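Local coordinates for protein YgiW (Escherichia coli, PDB 1NNX) that is of unknown function, a small periplasmic protein of the bacterial OB-fold family whose precise role remains to be established, at residues A[27-30]-A[31-34]; A[47-50]-A[51-54]. All blocks are in the same frame, centred on the assembly; numbering follows the deposited sequence.

Both contacts are local and sit in series along the chain, neither nested in nor crossing the other. Interaction 1 (27-34) comes first: it is the short helix 28-31 and the turn that ends it, leading towards strand 38-51. That strand then runs up to interaction 2 (47-54), where its far end bulges and a tight turn closes the hairpin with strand 54-59. The two centres lie about 20 Å apart and the nearest atoms about 10 Å, with no direct touch. Strand 54-59 relates to both: Val28 packs on its Phe57, while Val47, Glu48 and Ile50 pack on its Val56. The OB-fold sheet thus carries the helix-and-turn segment and the hairpin tip at separate places.

Interaction 1. Residues A[27-30]-A[31-34]; sequences TVES and AKSL. With SO4 (sulfate ion), chain B.
The carboxylate of Glu29, in the conformer described here, meets the ammonium of Lys32 in a salt bridge: NZ approaches OE2 at 3.0 Å on the syn side, 23° out of the carboxylate plane. A second conformer of Glu29 exists, so the bridge may not be permanent. Glu29 lies on the short helix 28-31 that precedes the first strand of the OB fold, and Lys32 follows directly after it; Thr27 is the N-cap and a type I turn runs from Ala31 to Leu34. A sulfate ion, probably from the crystallisation liquor, accepts a bond from Lys32 NZ to its O3 at 2.6 Å and another from Thr63 N. That O3 also comes within 3.3 Å of Glu29 OE2, a close approach of two anions that share the ammonium. Lys32 is extended beyond CG, its CE 4.1 Å from Val28 CG1. In the backbone, Ala31 N bonds to Thr27 O and Lys32 N to Val28 O. Val28 N donates to Asp59 OD2 and Glu29 N to Ser61 OG. Thr27 OG1 and Ser30 OG share a hydrogen bond of 2.9 Å. Ser30 O is gripped twice by Ser33: its N comes from above the carbonyl plane, and its OG lies in that plane on a lone pair, 2.7 Å away.

Interaction 2. Residues A[47-50]-A[51-54]; sequences VERI and SDDL
Arg49 and Asp52 run alongside each other in the same direction, their guanidinium and carboxylate planes 23° apart. The salt bridge between them is long, Arg49 NH2 to Asp52 OD2 at 3.7 Å, so the pairing is loose even though OD2 sits at the guanidinium edge and near its plane. Arg49 CG is anti to the backbone N (chi1 178°) and the chain runs extended to NE, which places Arg49 CG 3.5 Å from Ser51 O. That same oxygen receives a weak hydrogen bond from Arg49 NE and also the backbone bond from Leu54 N that closes the turn. One carbonyl at the turn thus faces both the arginine and the returning chain. The backbone here forms a classic beta bulge, in which Ile50 and Ser51 together stand opposite the single residue Leu54, overlapping a type II turn from Ser51 to Leu54; together they make the hairpin tip between strands 38-51 and 54-59 of the OB fold. Leu54 O takes a firm bond from Ile50 N (2.7 Å) and a weak one from Ser51 N. Asp53 OD1 is 4.4 Å from Arg49 NH2, too far for a salt bridge, though its opposite charge may still help to hold the guanidinium near the turn.

Interaction 1. Residues A[27-30]-A[31-34]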
loop_
_atom_site.group_PDB
_atom_site.type_symbol
_atom_site.label_atom_id
_atom_site.label_comp_id
_atom_site.label_asym_id
_atom_site.label_seq_id
_atom_site.Cartn_x
_atom_site.Cartn_y
_atom_site.Cartn_z
ATOM N N THR A 27 -8.224 -2.202 6.103
ATOM C CA THR A 27 -8.804 -2.505 4.800
ATOM C C THR A 27 -8.509 -1.364 3.824
ATOM O O THR A 27 -8.318 -0.205 4.232
ATOM C CB THR A 27 -10.366 -2.648 4.899
ATOM O OG1 THR A 27 -10.910 -1.396 5.268
ATOM C CG2 THR A 27 -10.740 -3.745 5.939
ATOM N N VAL A 28 -8.413 -1.742 2.541
ATOM C CA VAL A 28 -8.185 -0.716 1.493
ATOM C C VAL A 28 -9.238 0.394 1.526
ATOM O O VAL A 28 -8.907 1.563 1.520
ATOM C CB VAL A 28 -8.176 -1.326 0.112
ATOM C CG1 VAL A 28 -8.303 -0.185 -0.949
ATOM C CG2 VAL A 28 -6.852 -2.087 -0.078
ATOM N N GLU A 29 -10.512 0.004 1.668
ATOM C CA GLU A 29 -11.562 0.993 1.686
ATOM C C GLU A 29 -11.442 1.972 2.825
ATOM O O GLU A 29 -11.600 3.193 2.636
ATOM C CB GLU A 29 -12.995 0.468 1.381
ATOM C CG GLU A 29 -14.035 1.600 0.863
ATOM C CD GLU A 29 -13.659 2.167 -0.480
ATOM O OE1 GLU A 29 -14.082 3.309 -0.770
ATOM O OE2 GLU A 29 -12.953 1.467 -1.248
ATOM N N SER A 30 -11.093 1.502 4.036
ATOM C CA SER A 30 -10.946 2.436 5.095
ATOM C C SER A 30 -9.649 3.275 5.018
ATOM O O SER A 30 -9.621 4.396 5.488
ATOM C CB SER A 30 -11.092 1.765 6.478
ATOM O OG SER A 30 -10.019 0.924 6.765
ATOM N N ALA A 31 -8.593 2.710 4.413
ATOM C CA ALA A 31 -7.353 3.452 4.269
ATOM C C ALA A 31 -7.576 4.692 3.425
ATOM O O ALA A 31 -6.924 5.713 3.643
ATOM C CB ALA A 31 -6.293 2.562 3.628
ATOM N N LYS A 32 -8.500 4.628 2.502
ATOM C CA LYS A 32 -8.767 5.799 1.673
ATOM C C LYS A 32 -9.297 6.956 2.476
ATOM O O LYS A 32 -9.202 8.135 2.060
ATOM C CB LYS A 32 -9.783 5.492 0.584
ATOM C CG LYS A 32 -9.369 4.494 -0.371
ATOM C CD LYS A 32 -10.461 4.414 -1.431
ATOM C CE LYS A 32 -10.215 3.206 -2.281
ATOM N NZ LYS A 32 -11.304 2.930 -3.246
ATOM N N SER A 33 -9.849 6.655 3.633
ATOM C CA SER A 33 -10.441 7.706 4.474
ATOM C C SER A 33 -9.493 8.280 5.474
ATOM O O SER A 33 -9.828 9.195 6.215
ATOM C CB SER A 33 -11.662 7.163 5.252
ATOM O OG SER A 33 -11.274 6.318 6.362
ATOM N N LEU A 34 -8.271 7.769 5.514
ATOM C CA LEU A 34 -7.392 8.222 6.560
ATOM C C LEU A 34 -6.734 9.529 6.174
ATOM O O LEU A 34 -6.713 9.894 4.980
ATOM C CB LEU A 34 -6.315 7.143 6.802
ATOM C CG LEU A 34 -6.811 5.800 7.343
ATOM C CD1 LEU A 34 -5.711 4.814 7.448
ATOM C CD2 LEU A 34 -7.341 6.013 8.762
HETATM S S SO4 B . -12.907 0.707 -5.726
HETATM O O1 SO4 B . -12.426 -0.429 -6.529
HETATM O O2 SO4 B . -14.361 0.520 -5.532
HETATM O O3 SO4 B . -12.255 0.821 -4.413
HETATM O O4 SO4 B . -12.607 1.943 -6.512
#

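Interaction 2. Residues A[47-50]-A[51-54]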
loop_
_atom_site.group_PDB
_atom_site.type_symbol
_atom_site.label_atom_id
_atom_site.label_comp_id
_atom_site.label_asym_id
_atom_site.label_seq_id
_atom_site.Cartn_x
_atom_site.Cartn_y
_atom_site.Cartn_z
ATOM N N VAL A 47 -2.662 -6.222 -8.722
ATOM C CA VAL A 47 -3.343 -6.744 -9.915
ATOM C C VAL A 47 -3.015 -6.092 -11.236
ATOM O O VAL A 47 -3.389 -6.669 -12.246
ATOM C CB VAL A 47 -4.880 -6.760 -9.697
ATOM C CG1 VAL A 47 -5.201 -7.599 -8.455
ATOM C CG2 VAL A 47 -5.448 -5.362 -9.480
ATOM N N GLU A 48 -2.318 -4.953 -11.248
ATOM C CA GLU A 48 -1.969 -4.286 -12.520
ATOM C C GLU A 48 -0.914 -3.248 -12.255
ATOM O O GLU A 48 -0.836 -2.637 -11.158
ATOM C CB GLU A 48 -3.242 -3.658 -13.102
ATOM C CG GLU A 48 -3.088 -2.963 -14.437
ATOM C CD GLU A 48 -4.409 -2.398 -14.963
ATOM O OE1 GLU A 48 -5.149 -1.713 -14.204
ATOM O OE2 GLU A 48 -4.679 -2.613 -16.163
ATOM N N ARG A 49 -0.036 -3.062 -13.246
ATOM C CA ARG A 49 0.943 -1.998 -13.157
ATOM C C ARG A 49 0.356 -0.876 -14.028
ATOM O O ARG A 49 -0.006 -1.105 -15.199
ATOM C CB ARG A 49 2.287 -2.476 -13.731
ATOM C CG ARG A 49 3.343 -1.379 -13.695
ATOM C CD ARG A 49 4.694 -1.968 -14.014
ATOM N NE ARG A 49 5.769 -1.038 -13.683
ATOM C CZ ARG A 49 7.054 -1.362 -13.750
ATOM N NH1 ARG A 49 7.402 -2.560 -14.139
ATOM N NH2 ARG A 49 7.988 -0.501 -13.388
ATOM N N ILE A 50 0.191 0.315 -13.472
ATOM C CA ILE A 50 -0.400 1.416 -14.239
ATOM C C ILE A 50 0.590 2.353 -14.919
ATOM O O ILE A 50 0.247 2.989 -15.913
ATOM C CB ILE A 50 -1.802 2.089 -13.749
ATOM C CG1 ILE A 50 -2.955 1.049 -13.662
ATOM C CG2 ILE A 50 -2.333 3.042 -14.901
ATOM C CD1 ILE A 50 -3.215 0.303 -14.942
ATOM N N SER A 51 1.806 2.431 -14.416
ATOM C CA SER A 51 2.823 3.287 -15.011
ATOM C C SER A 51 4.096 3.044 -14.216
ATOM O O SER A 51 4.170 2.052 -13.464
ATOM C CB SER A 51 2.396 4.752 -14.900
ATOM O OG SER A 51 2.264 5.139 -13.542
ATOM N N ASP A 52 5.106 3.906 -14.389
ATOM C CA ASP A 52 6.337 3.722 -13.628
ATOM C C ASP A 52 6.109 3.797 -12.118
ATOM O O ASP A 52 5.717 4.818 -11.535
ATOM C CB ASP A 52 7.427 4.726 -13.982
ATOM C CG ASP A 52 8.804 4.289 -13.459
ATOM O OD1 ASP A 52 9.593 5.164 -13.023
ATOM O OD2 ASP A 52 9.097 3.059 -13.487
ATOM N N ASP A 53 6.409 2.692 -11.497
ATOM C CA ASP A 53 6.245 2.562 -10.073
ATOM C C ASP A 53 4.808 2.665 -9.529
ATOM O O ASP A 53 4.644 2.495 -8.347
ATOM C CB ASP A 53 7.170 3.548 -9.329
ATOM C CG ASP A 53 8.637 3.397 -9.731
ATOM O OD1 ASP A 53 9.031 2.308 -10.187
ATOM O OD2 ASP A 53 9.402 4.362 -9.579
ATOM N N LEU A 54 3.768 2.857 -10.351
ATOM C CA LEU A 54 2.379 2.933 -9.815
ATOM C C LEU A 54 1.600 1.666 -10.191
ATOM O O LEU A 54 1.514 1.248 -11.333
ATOM C CB LEU A 54 1.683 4.160 -10.369
ATOM C CG LEU A 54 0.515 4.668 -9.501
ATOM C CD1 LEU A 54 0.936 4.911 -8.016
ATOM C CD2 LEU A 54 0.044 6.003 -10.100
#